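Local coordinates for putative aldehyde dehydrogenase AldY (Bacillus subtilis, PDB 4DNG), which is a putative NAD-dependent aldehyde dehydrogenase that would oxidise aldehydes to carboxylates and may help protect cells against stress from ethanol and related compounds, at the interface of chains A and B. Residues are numbered along the deposited sequence; one frame, centred on the assembly and turned at random. Chains: chain A/B, Uncharacterized aldehyde dehydrogenase AldY.

Contact 1: the interface of chains A and B. Residues chain A 240-241, 244-245; chain B 240-241, 244-245.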
loop_
_atom_site.group_PDB
_atom_site.type_symbol
_atom_site.label_atom_id
_atom_site.label_comp_id
_atom_site.label_asym_id
_atom_site.label_seq_id
_atom_site.Cartn_x
_atom_site.Cartn_y
_atom_site.Cartn_z
ATOM N N GLY A 240 10.157 -0.319 4.241
ATOM C CA GLY A 240 9.477 -0.746 3.013
ATOM C C GLY A 240 9.818 -2.160 2.598
ATOM O O GLY A 240 8.973 -2.912 2.114
ATOM N N GLU A 241 11.067 -2.531 2.808
ATOM C CA GLU A 241 11.510 -3.857 2.442
ATOM C C GLU A 241 10.927 -4.894 3.407
ATOM O O GLU A 241 10.396 -5.926 2.984
ATOM C CB GLU A 241 13.029 -3.845 2.407
ATOM C CG GLU A 241 13.774 -5.149 2.605
ATOM C CD GLU A 241 15.173 -4.886 3.123
ATOM O OE1 GLU A 241 16.158 -5.249 2.452
ATOM O OE2 GLU A 241 15.280 -4.264 4.202
ATOM N N GLY A 244 7.070 -4.736 3.083
ATOM C CA GLY A 244 6.747 -5.246 1.750
ATOM C C GLY A 244 6.810 -6.763 1.694
ATOM O O GLY A 244 5.900 -7.394 1.163
ATOM N N ARG A 245 7.894 -7.336 2.232
ATOM C CA ARG A 245 8.101 -8.788 2.302
ATOM C C ARG A 245 6.980 -9.481 3.078
ATOM O O ARG A 245 6.564 -10.589 2.746
ATOM C CB ARG A 245 9.449 -9.085 2.972
ATOM C CG ARG A 245 9.964 -10.499 2.772
ATOM C CD ARG A 245 11.220 -10.762 3.594
ATOM N NE ARG A 245 12.253 -9.747 3.385
ATOM C CZ ARG A 245 12.805 -9.025 4.356
ATOM N NH1 ARG A 245 12.435 -9.208 5.624
ATOM N NH2 ARG A 245 13.740 -8.128 4.057
ATOM N N GLY B 240 7.186 -7.813 -3.251
ATOM C CA GLY B 240 6.800 -6.931 -2.146
ATOM C C GLY B 240 7.980 -6.285 -1.457
ATOM O O GLY B 240 7.918 -5.129 -1.049
ATOM N N GLU B 241 9.069 -7.024 -1.353
ATOM C CA GLU B 241 10.267 -6.528 -0.709
ATOM C C GLU B 241 10.989 -5.545 -1.635
ATOM O O GLU B 241 11.541 -4.561 -1.163
ATOM C CB GLU B 241 11.142 -7.717 -0.329
ATOM C CG GLU B 241 12.573 -7.419 0.087
ATOM C CD GLU B 241 13.474 -8.628 -0.118
ATOM O OE1 GLU B 241 14.282 -8.620 -1.073
ATOM O OE2 GLU B 241 13.353 -9.598 0.658
ATOM N N GLY B 244 8.421 -2.242 -1.974
ATOM C CA GLY B 244 8.358 -1.471 -0.721
ATOM C C GLY B 244 9.588 -0.607 -0.531
ATOM O O GLY B 244 9.515 0.484 -0.008
ATOM N N ARG B 245 10.719 -1.106 -1.008
ATOM C CA ARG B 245 12.018 -0.505 -0.796
ATOM C C ARG B 245 12.226 0.657 -1.762
ATOM O O ARG B 245 13.051 1.528 -1.545
ATOM C CB ARG B 245 13.024 -1.607 -1.061
ATOM C CG ARG B 245 14.471 -1.320 -0.778
ATOM C CD ARG B 245 15.135 -2.629 -0.373
ATOM N NE ARG B 245 15.151 -3.629 -1.434
ATOM C CZ ARG B 245 15.519 -4.896 -1.257
ATOM N NH1 ARG B 245 15.511 -5.745 -2.276
ATOM N NH2 ARG B 245 15.907 -5.317 -0.061
#

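Contact 2: the interface of chains A and B. Residues chain A 270, 434-437; chain B 135, 475-477.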
loop_
_atom_site.group_PDB
_atom_site.type_symbol
_atom_site.label_atom_id
_atom_site.label_comp_id
_atom_site.label_asym_id
_atom_site.label_seq_id
_atom_site.Cartn_x
_atom_site.Cartn_y
_atom_site.Cartn_z
ATOM N N ARG A 270 2.763 39.189 1.050
ATOM C CA ARG A 270 2.102 37.967 1.494
ATOM C C ARG A 270 3.094 36.792 1.495
ATOM O O ARG A 270 3.156 36.043 2.475
ATOM C CB ARG A 270 0.901 37.678 0.587
ATOM C CG ARG A 270 -0.167 36.748 1.150
ATOM C CD ARG A 270 -1.478 36.959 0.392
ATOM N NE ARG A 270 -2.399 35.824 0.489
ATOM C CZ ARG A 270 -3.612 35.867 1.037
ATOM N NH1 ARG A 270 -4.358 34.771 1.062
ATOM N NH2 ARG A 270 -4.091 36.997 1.554
ATOM N N HIS A 434 -0.663 23.934 -1.930
ATOM C CA HIS A 434 -1.449 25.065 -1.509
ATOM C C HIS A 434 -1.174 26.209 -2.412
ATOM O O HIS A 434 -0.031 26.416 -2.818
ATOM C CB HIS A 434 -1.059 25.503 -0.120
ATOM C CG HIS A 434 -0.898 24.381 0.851
ATOM N ND1 HIS A 434 -1.934 23.761 1.401
ATOM C CD2 HIS A 434 0.234 23.795 1.380
ATOM C CE1 HIS A 434 -1.498 22.814 2.230
ATOM N NE2 HIS A 434 -0.171 22.835 2.217
ATOM N N VAL A 435 -2.189 26.997 -2.725
ATOM C CA VAL A 435 -1.950 28.220 -3.458
ATOM C C VAL A 435 -2.096 29.383 -2.505
ATOM O O VAL A 435 -3.138 29.583 -1.919
ATOM C CB VAL A 435 -2.938 28.393 -4.610
ATOM C CG1 VAL A 435 -2.610 27.446 -5.733
ATOM C CG2 VAL A 435 -4.350 28.168 -4.129
ATOM N N ASN A 436 -1.043 30.162 -2.368
ATOM C CA ASN A 436 -1.070 31.287 -1.463
ATOM C C ASN A 436 -1.429 30.973 -0.021
ATOM O O ASN A 436 -2.267 31.634 0.545
ATOM C CB ASN A 436 -2.005 32.360 -1.999
ATOM C CG ASN A 436 -1.616 32.836 -3.380
ATOM O OD1 ASN A 436 -0.442 32.977 -3.694
ATOM N ND2 ASN A 436 -2.609 33.093 -4.210
ATOM N N ASP A 437 -0.819 29.950 0.564
ATOM C CA ASP A 437 -0.964 29.677 2.002
ATOM C C ASP A 437 0.167 28.878 2.647
ATOM O O ASP A 437 1.052 28.379 1.974
ATOM C CB ASP A 437 -2.293 29.027 2.353
ATOM C CG ASP A 437 -2.465 28.857 3.847
ATOM O OD1 ASP A 437 -3.126 29.699 4.475
ATOM O OD2 ASP A 437 -1.921 27.889 4.402
ATOM N N LYS B 135 -10.656 29.091 2.798
ATOM C CA LYS B 135 -10.083 28.051 1.948
ATOM C C LYS B 135 -11.104 27.318 1.085
ATOM O O LYS B 135 -12.303 27.328 1.365
ATOM C CB LYS B 135 -9.334 27.019 2.805
ATOM C CG LYS B 135 -8.008 27.516 3.347
ATOM C CD LYS B 135 -7.067 26.375 3.683
ATOM C CE LYS B 135 -5.619 26.843 3.635
ATOM N NZ LYS B 135 -5.068 26.897 2.247
ATOM N N SER B 475 -5.265 23.184 -2.121
ATOM C CA SER B 475 -5.941 24.148 -1.240
ATOM C C SER B 475 -5.743 25.557 -1.745
ATOM O O SER B 475 -4.615 25.990 -1.947
ATOM C CB SER B 475 -5.397 24.071 0.182
ATOM O OG SER B 475 -6.367 23.521 1.046
ATOM N N ILE B 476 -6.844 26.272 -1.928
ATOM C CA ILE B 476 -6.817 27.598 -2.518
ATOM C C ILE B 476 -7.331 28.629 -1.504
ATOM O O ILE B 476 -8.406 28.454 -0.927
ATOM C CB ILE B 476 -7.631 27.622 -3.832
ATOM C CG1 ILE B 476 -7.102 26.566 -4.804
ATOM C CG2 ILE B 476 -7.565 28.994 -4.482
ATOM C CD1 ILE B 476 -7.983 26.312 -6.008
ATOM N N GLN B 477 -6.553 29.690 -1.285
ATOM C CA GLN B 477 -6.881 30.722 -0.284
ATOM C C GLN B 477 -7.472 32.027 -0.878
ATOM O O GLN B 477 -7.292 32.313 -2.067
ATOM C CB GLN B 477 -5.642 31.021 0.574
ATOM C CG GLN B 477 -5.893 31.888 1.807
ATOM C CD GLN B 477 -6.974 31.331 2.718
ATOM O OE1 GLN B 477 -6.994 30.134 3.016
ATOM N NE2 GLN B 477 -7.883 32.200 3.166
#

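Contact 3: the interface of chains A and B. Residues chain A 418, 422, 435; chain B 138, 140, 474, 476.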
loop_
_atom_site.group_PDB
_atom_site.type_symbol
_atom_site.label_atom_id
_atom_site.label_comp_id
_atom_site.label_asym_id
_atom_site.label_seq_id
_atom_site.Cartn_x
_atom_site.Cartn_y
_atom_site.Cartn_z
ATOM N N LEU A 418 -5.294 32.857 -9.709
ATOM C CA LEU A 418 -5.778 31.643 -9.027
ATOM C C LEU A 418 -6.079 30.462 -9.965
ATOM O O LEU A 418 -5.950 29.301 -9.563
ATOM C CB LEU A 418 -6.992 31.950 -8.138
ATOM C CG LEU A 418 -6.826 32.891 -6.937
ATOM C CD1 LEU A 418 -8.156 33.012 -6.209
ATOM C CD2 LEU A 418 -5.722 32.443 -5.985
ATOM N N GLU A 422 -3.733 26.929 -9.832
ATOM C CA GLU A 422 -4.358 25.626 -9.775
ATOM C C GLU A 422 -3.814 24.735 -10.882
ATOM O O GLU A 422 -3.660 23.528 -10.698
ATOM C CB GLU A 422 -5.870 25.754 -9.875
ATOM C CG GLU A 422 -6.615 24.444 -9.702
ATOM C CD GLU A 422 -8.104 24.604 -9.877
ATOM O OE1 GLU A 422 -8.760 25.180 -8.983
ATOM O OE2 GLU A 422 -8.615 24.156 -10.921
ATOM N N VAL A 435 -2.189 26.997 -2.725
ATOM C CA VAL A 435 -1.950 28.220 -3.458
ATOM C C VAL A 435 -2.096 29.383 -2.505
ATOM O O VAL A 435 -3.138 29.583 -1.919
ATOM C CB VAL A 435 -2.938 28.393 -4.610
ATOM C CG1 VAL A 435 -2.610 27.446 -5.733
ATOM C CG2 VAL A 435 -4.350 28.168 -4.129
ATOM N N LYS B 138 -9.872 21.535 -3.688
ATOM C CA LYS B 138 -10.123 20.821 -4.929
ATOM C C LYS B 138 -9.417 19.478 -4.868
ATOM O O LYS B 138 -8.186 19.419 -4.739
ATOM C CB LYS B 138 -9.621 21.622 -6.141
ATOM C CG LYS B 138 -9.990 23.102 -6.176
ATOM C CD LYS B 138 -11.276 23.382 -6.949
ATOM C CE LYS B 138 -12.427 23.757 -6.022
ATOM N NZ LYS B 138 -13.568 24.409 -6.730
ATOM N N TYR B 140 -8.636 16.103 -7.046
ATOM C CA TYR B 140 -8.551 15.714 -8.463
ATOM C C TYR B 140 -8.122 14.288 -8.640
ATOM O O TYR B 140 -7.196 13.840 -7.981
ATOM C CB TYR B 140 -7.512 16.551 -9.198
ATOM C CG TYR B 140 -7.985 17.880 -9.687
ATOM C CD1 TYR B 140 -8.640 18.002 -10.915
ATOM C CD2 TYR B 140 -7.756 19.027 -8.942
ATOM C CE1 TYR B 140 -9.063 19.241 -11.378
ATOM C CE2 TYR B 140 -8.174 20.258 -9.394
ATOM C CZ TYR B 140 -8.822 20.360 -10.609
ATOM O OH TYR B 140 -9.232 21.601 -11.038
ATOM N N ILE B 474 -5.476 20.293 -3.880
ATOM C CA ILE B 474 -5.023 21.668 -4.003
ATOM C C ILE B 474 -5.897 22.513 -3.084
ATOM O O ILE B 474 -7.122 22.533 -3.238
ATOM C CB ILE B 474 -5.128 22.197 -5.458
ATOM C CG1 ILE B 474 -4.341 21.313 -6.427
ATOM C CG2 ILE B 474 -4.618 23.629 -5.551
ATOM C CD1 ILE B 474 -4.777 21.450 -7.869
ATOM N N ILE B 476 -6.844 26.272 -1.928
ATOM C CA ILE B 476 -6.817 27.598 -2.518
ATOM C C ILE B 476 -7.331 28.629 -1.504
ATOM O O ILE B 476 -8.406 28.454 -0.927
ATOM C CB ILE B 476 -7.631 27.622 -3.832
ATOM C CG1 ILE B 476 -7.102 26.566 -4.804
ATOM C CG2 ILE B 476 -7.565 28.994 -4.482
ATOM C CD1 ILE B 476 -7.983 26.312 -6.008
#

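Contact 4: the interface of chains A and B. Residues chain A 471-475; chain B 431-434.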
loop_
_atom_site.group_PDB
_atom_site.type_symbol
_atom_site.label_atom_id
_atom_site.label_comp_id
_atom_site.label_asym_id
_atom_site.label_seq_id
_atom_site.Cartn_x
_atom_site.Cartn_y
_atom_site.Cartn_z
ATOM N N THR A 471 -11.621 -3.768 4.035
ATOM C CA THR A 471 -12.861 -3.973 3.307
ATOM C C THR A 471 -13.124 -5.470 3.269
ATOM O O THR A 471 -12.310 -6.233 2.739
ATOM C CB THR A 471 -12.758 -3.358 1.900
ATOM O OG1 THR A 471 -13.141 -1.982 1.971
ATOM C CG2 THR A 471 -13.655 -4.073 0.892
ATOM N N LYS A 472 -14.227 -5.894 3.877
ATOM C CA LYS A 472 -14.589 -7.304 3.845
ATOM C C LYS A 472 -15.792 -7.555 2.931
ATOM O O LYS A 472 -16.837 -6.908 3.061
ATOM C CB LYS A 472 -14.824 -7.860 5.266
ATOM C CG LYS A 472 -15.372 -9.292 5.332
ATOM C CD LYS A 472 -14.334 -10.357 5.028
ATOM C CE LYS A 472 -14.961 -11.723 4.773
ATOM N NZ LYS A 472 -14.083 -12.872 5.151
ATOM N N TRP A 473 -15.630 -8.515 2.019
ATOM C CA TRP A 473 -16.646 -8.828 1.035
ATOM C C TRP A 473 -17.211 -10.208 1.263
ATOM O O TRP A 473 -16.477 -11.176 1.432
ATOM C CB TRP A 473 -16.074 -8.640 -0.375
ATOM C CG TRP A 473 -16.963 -9.119 -1.501
ATOM C CD1 TRP A 473 -18.198 -8.600 -1.898
ATOM C CD2 TRP A 473 -16.704 -10.235 -2.428
ATOM N NE1 TRP A 473 -18.710 -9.305 -2.963
ATOM C CE2 TRP A 473 -17.866 -10.296 -3.331
ATOM C CE3 TRP A 473 -15.672 -11.156 -2.592
ATOM C CZ2 TRP A 473 -17.958 -11.241 -4.346
ATOM C CZ3 TRP A 473 -15.778 -12.106 -3.613
ATOM C CH2 TRP A 473 -16.896 -12.146 -4.469
ATOM N N ILE A 474 -18.536 -10.303 1.295
ATOM C CA ILE A 474 -19.211 -11.576 1.496
ATOM C C ILE A 474 -20.293 -11.773 0.438
ATOM O O ILE A 474 -21.135 -10.896 0.253
ATOM C CB ILE A 474 -19.814 -11.671 2.915
ATOM C CG1 ILE A 474 -18.716 -11.424 3.971
ATOM C CG2 ILE A 474 -20.529 -13.010 3.115
ATOM C CD1 ILE A 474 -19.236 -11.155 5.358
ATOM N N SER A 475 -20.244 -12.904 -0.272
ATOM C CA SER A 475 -21.327 -13.315 -1.181
ATOM C C SER A 475 -22.181 -14.386 -0.536
ATOM O O SER A 475 -21.645 -15.402 -0.087
ATOM C CB SER A 475 -20.777 -13.860 -2.504
ATOM O OG SER A 475 -19.878 -12.943 -3.083
ATOM N N GLY B 431 -10.210 -11.249 2.747
ATOM C CA GLY B 431 -10.887 -10.143 2.089
ATOM C C GLY B 431 -12.219 -10.564 1.526
ATOM O O GLY B 431 -13.177 -9.802 1.548
ATOM N N MET B 432 -12.266 -11.780 1.006
ATOM C CA MET B 432 -13.487 -12.340 0.455
ATOM C C MET B 432 -13.858 -13.658 1.124
ATOM O O MET B 432 -12.974 -14.454 1.485
ATOM C CB MET B 432 -13.391 -12.515 -1.062
ATOM C CG MET B 432 -11.980 -12.530 -1.645
ATOM S SD MET B 432 -11.918 -12.172 -3.423
ATOM C CE MET B 432 -12.101 -10.382 -3.448
ATOM N N THR B 433 -15.172 -13.847 1.312
ATOM C CA THR B 433 -15.777 -15.136 1.688
ATOM C C THR B 433 -17.071 -15.369 0.898
ATOM O O THR B 433 -17.844 -14.446 0.705
ATOM C CB THR B 433 -16.143 -15.194 3.184
ATOM O OG1 THR B 433 -15.016 -14.806 3.974
ATOM C CG2 THR B 433 -16.591 -16.605 3.587
ATOM N N HIS B 434 -17.304 -16.611 0.480
ATOM C CA HIS B 434 -18.533 -17.001 -0.212
ATOM C C HIS B 434 -19.350 -17.928 0.643
ATOM O O HIS B 434 -18.880 -18.969 1.096
ATOM C CB HIS B 434 -18.225 -17.618 -1.578
ATOM C CG HIS B 434 -17.332 -16.751 -2.434
ATOM N ND1 HIS B 434 -15.991 -16.921 -2.493
ATOM C CD2 HIS B 434 -17.623 -15.649 -3.237
ATOM C CE1 HIS B 434 -15.458 -15.990 -3.314
ATOM N NE2 HIS B 434 -16.456 -15.216 -3.770
#

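Contact 1: the interface of chains A and B
Helix 233-246, which begins within the NAD-binding glycine loop of this aldehyde dehydrogenase, packs against its two-fold copy through A:Glu241, A:Arg245 and their mates in chain B. A GXXXG pattern lets the backbones come close: A:Gly240 CA lies 4.0 Å from B:Gly244 CA. Beyond them the side chains form two charged pairs. A:Arg245 turns CG anti to its backbone N (chi1 -164°) and runs alongside B:Glu241, pointing the same way. Its NE donates an almost straight hydrogen bond of 2.9 Å to the carboxylate oxygen OE2 of B:Glu241, on the anti side of that oxygen. In the twin pair a different nitrogen is used, the terminal NH2 of B:Arg245, which meets A:Glu241 OE1 at 2.5 Å in a much more bent bond (122° at H), also from the anti side. Between the pairs the two glutamates lie side by side, their CG atoms 3.6 Å apart and their carboxylates nearly perpendicular. The A:Glu241 and B:Glu241 OE1 atoms are 5.2 Å apart, a likely repulsion that the flanking guanidinium groups may offset. An alanine in place of A:Arg245 would probably leave the B:Glu241 carboxylate without its partner across the interface and freer to turn.

Contact 2: the interface of chains A and B
A:Asp437 and B:Lys135 cross at about a right angle, the ammonium end of the lysine lying across the aspartate stem. A bend at the end of the lysine chain (chi4 -81°) brings NZ to 3.5 Å from A:Asp437 CB, while the salt bridge from NZ to the carboxylate OD2 of A:Asp437 is long, at 3.9 Å, and probably contributes a modest attraction. A second right-angled crossing is made by B:Gln477 and A:Arg270. Here it is aliphatic carbon that touches: B:Gln477 CG is 3.3 Å from A:Arg270 NH1, with the glutamine CB at the guanidinium edge and the amide plane turned 28° from the guanidinium. Beside these crossings strand 432-435 of chain A runs parallel to strand 469-476 of chain B, the edge-strand pairing by which aldehyde dehydrogenases commonly dimerise. A:Val435 N donates to B:Ser475 O at 2.7 Å, close to straight; the return bond from B:Gln477 N to A:Val435 O is weak. A:Val435 CG2 presses on B:Ile476, though its modelled approach to CA is too short to be reliable. On the neighbouring residue pair, the A:His434 ring meets B:Ser475 CB with its edge, the carbon lying in the ring plane 3.7 Å from the imidazole ND1.

Contact 3: the interface of chains A and B
The phenol OH of B:Tyr140 donates a hydrogen bond of 2.6 Å to the carboxylate oxygen OE2 of A:Glu422, joining helix 418-425 of chain A to the strands through which aldehyde dehydrogenase subunits characteristically dimerise. The two side chains cross at about a right angle, and the hydroxyl reaches OE2 from above the carboxylate plane, 60° out of it. A:Glu422 gets there fully stretched, with CG anti to its backbone N (chi1 -175°) and the chain extended beyond, so that the glutamate lies across strands 136-143 and 469-476 of chain B. The other carboxylate oxygen meets carbon: OE1 is 3.3 Å from the B:Ile476 CD1 methyl and 3.7 Å from B:Lys138 CD. The lysine thus offers its aliphatic stem, while its NZ stays 5.4 Å from A:Glu422 OE1, near enough that it may favour the negative charge, though not in contact. B:Ile474 comes from the same strand as B:Ile476 and sets its CD1 4.0 Å from A:Glu422 CG, a further right-angled crossing. Toward the start of the helix, A:Leu418 CD2 reaches obliquely to the CG2 branch of B:Ile476 at 4.2 Å, a light contact on the side of the isoleucine away from the glutamate. An alanine in place of A:Glu422 would probably leave the B:Tyr140 hydroxyl without its acceptor and open a gap beside B:Ile474 and the B:Ile476 methyl.

Contact 4: the interface of chains A and B
A:Trp473 forms the tight part of this contact, its six-membered ring met at adjoining parts of its rim by B:Met432 and B:His434. With CG anti to the backbone N (chi1 172°), that ring stands almost perpendicular to the imidazole in an edge-to-face pair, 4.9 Å between the ring centres. The tip of the histidine does the touching: B:His434 NE2 comes in over the rim of the indole, 3.2 Å from A:Trp473 CH2. At the neighbouring rim, B:Met432 places its terminal CE 3.8 Å from A:Trp473 CE3; its CB is modelled too close to carry weight. A:Ser475 packs against the imidazole from further along the strand, with OG 3.5 Å from B:His434 CD2. Below the rings, three main-chain bonds hold the strands in parallel register: A:Trp473 N to B:Gly431 O at 2.8 Å, B:Thr433 N to A:Trp473 O, and A:Ser475 N to B:Thr433 O. The opposite face, with A:Lys472 and A:Ile474, is looser. A:Ile474 buries little, and A:Lys472 merely reaches over with its NZ, whose hydrogen bond to B:Thr433 OG1 is modelled so short that its length is doubtful. The site joins the C-terminal strand 469-477 of chain A to strand 432-435 of chain B, so that the arm of one subunit extends a sheet of the other.

Contact 1 pairs the same helix from both chains in the middle of the interface; between centres of C-alpha atoms, contacts 2, 3 and 4 lie about 36, 33 and 26 Å from it. Contacts 2 and 3 are neighbours, about 8 Å apart, and share A:Val435 and B:Ile476. Contact 4, about 42 Å from contact 2, pairs the same strands with the chains exchanged, so each subunit lends and receives a C-terminal strand. This reciprocal arrangement resembles the usual aldehyde dehydrogenase dimer and is probably biological. The centre of contact 1 lies about 14 Å from the predicted catalytic A:Glu253, near the active-site region, though the structure alone shows no coupling.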